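Local structure of beta2-microglobulin (Anolis carolinensis, 7CPO) at the interface of chains B and A. The protein pairs as the light chain with the MHC class I heavy chain, supporting from below the platform on which peptides are displayed to T cells. Residues are numbered along the deposited sequence; one frame, centred on the assembly and turned at random. Chains: chain A, beta2-microglobulin; chain B, MHC class I antigen.

The interface of chains B and A. Residues chain B 12, 25, 27; chain A 53-54, 56, 62.
B:Thr12 and B:Ser25, on the underside of the beta-sheet floor of the MHC class I peptide-binding platform, meet A:Leu54 and two phenylalanines of the immunoglobulin-fold light chain. A:Leu54 contributes its carbonyl O and also its side chain, whose CB lies against B:Ser25 OG and whose CD2 lies near the B:Thr12 methyl CG2. The hydroxyl OG of B:Ser25, swung anti to its own backbone N (chi1 -167°), donates a hydrogen bond of 3.1 Å to the carbonyl O of A:Leu54. The bond is bent at the acceptor, 123° at the oxygen, and lies in the carbonyl plane on a lone pair. The carbonyl O of A:Leu54 also bonds water 1 at 2.9 Å. That water bonds in turn to the hydroxyl OG1 of B:Thr12 at 2.9 Å, with a weaker link to the backbone O of B:Ser25. One light-chain carbonyl is thereby tied to two neighbouring strands of the floor, directly to one and through water to the other. The OG1 of B:Thr12 faces both A:Phe56 and A:Phe62, and its methyl CG2 faces A:Phe62. OG1 of B:Thr12 lies in the plane of the A:Phe62 ring, at the edge, 3.4 Å from CE1, while the methyl CG2, anti to the backbone N, packs on the same CE1 at 3.6 Å; the two side chains come tip to tip. A:Phe56 runs past B:Thr12 in the opposite direction, bringing its ring atom CE2 to 3.3 Å from OG1. Farther along the floor, the side chains of B:Val27 and A:Asp53 cross obliquely, with methyl CG2 of B:Val27 3.8 Å from CB of A:Asp53. The heavy-chain residues belong to strands 5-14 and 25-30, beneath the helices that flank the groove; A:Asp53 and A:Leu54 lie in the loop leading into strand 55-56, and A:Phe62 begins strand 62-70.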
loop_
_atom_site.group_PDB
_atom_site.type_symbol
_atom_site.label_atom_id
_atom_site.label_comp_id
_atom_site.label_asym_id
_atom_site.label_seq_id
_atom_site.Cartn_x
_atom_site.Cartn_y
_atom_site.Cartn_z
ATOM N N THR B 12 7.173 -6.363 8.727
ATOM C CA THR B 12 6.241 -7.467 8.944
ATOM C C THR B 12 7.010 -8.743 9.232
ATOM O O THR B 12 7.889 -9.137 8.456
ATOM C CB THR B 12 5.334 -7.720 7.725
ATOM O OG1 THR B 12 4.490 -6.596 7.498
ATOM C CG2 THR B 12 4.476 -8.925 7.958
ATOM N N SER B 25 9.486 -8.843 6.029
ATOM C CA SER B 25 9.321 -7.808 5.011
ATOM C C SER B 25 9.562 -6.427 5.629
ATOM O O SER B 25 9.120 -6.163 6.751
ATOM C CB SER B 25 7.916 -7.893 4.405
ATOM O OG SER B 25 7.808 -7.119 3.231
ATOM N N VAL B 27 9.750 -2.347 4.167
ATOM C CA VAL B 27 9.591 -1.482 3.001
ATOM C C VAL B 27 9.581 -0.014 3.429
ATOM O O VAL B 27 8.954 0.357 4.429
ATOM C CB VAL B 27 8.298 -1.824 2.220
ATOM C CG1 VAL B 27 8.268 -1.066 0.921
ATOM C CG2 VAL B 27 8.218 -3.305 1.928
ATOM N N ASP A 53 6.599 -5.721 -3.239
ATOM C CA ASP A 53 6.868 -6.110 -1.866
ATOM C C ASP A 53 5.602 -5.969 -1.017
ATOM O O ASP A 53 4.582 -5.411 -1.444
ATOM C CB ASP A 53 8.021 -5.285 -1.295
ATOM C CG ASP A 53 9.327 -5.510 -2.051
ATOM O OD1 ASP A 53 10.030 -4.520 -2.360
ATOM O OD2 ASP A 53 9.639 -6.685 -2.353
ATOM N N LEU A 54 5.669 -6.514 0.196
ATOM C CA LEU A 54 4.513 -6.592 1.078
ATOM C C LEU A 54 4.468 -5.379 2.006
ATOM O O LEU A 54 5.357 -5.189 2.841
ATOM C CB LEU A 54 4.561 -7.888 1.885
ATOM C CG LEU A 54 3.478 -8.057 2.946
ATOM C CD1 LEU A 54 2.123 -8.295 2.278
ATOM C CD2 LEU A 54 3.845 -9.190 3.892
ATOM N N PHE A 56 1.509 -2.619 4.283
ATOM C CA PHE A 56 0.209 -2.590 4.940
ATOM C C PHE A 56 -0.200 -1.146 5.179
ATOM O O PHE A 56 0.581 -0.218 4.977
ATOM C CB PHE A 56 0.190 -3.385 6.254
ATOM C CG PHE A 56 1.336 -3.069 7.211
ATOM C CD1 PHE A 56 1.203 -2.098 8.181
ATOM C CD2 PHE A 56 2.530 -3.776 7.147
ATOM C CE1 PHE A 56 2.225 -1.825 9.072
ATOM C CE2 PHE A 56 3.568 -3.505 8.031
ATOM C CZ PHE A 56 3.414 -2.524 8.998
ATOM N N PHE A 62 -2.920 -5.841 4.918
ATOM C CA PHE A 62 -1.851 -5.993 3.949
ATOM C C PHE A 62 -2.298 -5.661 2.527
ATOM O O PHE A 62 -3.487 -5.641 2.216
ATOM C CB PHE A 62 -1.333 -7.415 4.033
ATOM C CG PHE A 62 -0.648 -7.703 5.329
ATOM C CD1 PHE A 62 0.688 -7.355 5.505
ATOM C CD2 PHE A 62 -1.338 -8.289 6.385
ATOM C CE1 PHE A 62 1.336 -7.608 6.707
ATOM C CE2 PHE A 62 -0.708 -8.539 7.588
ATOM C CZ PHE A 62 0.638 -8.197 7.754
HETATM O O HOH W 1 6.140 -5.004 5.672
#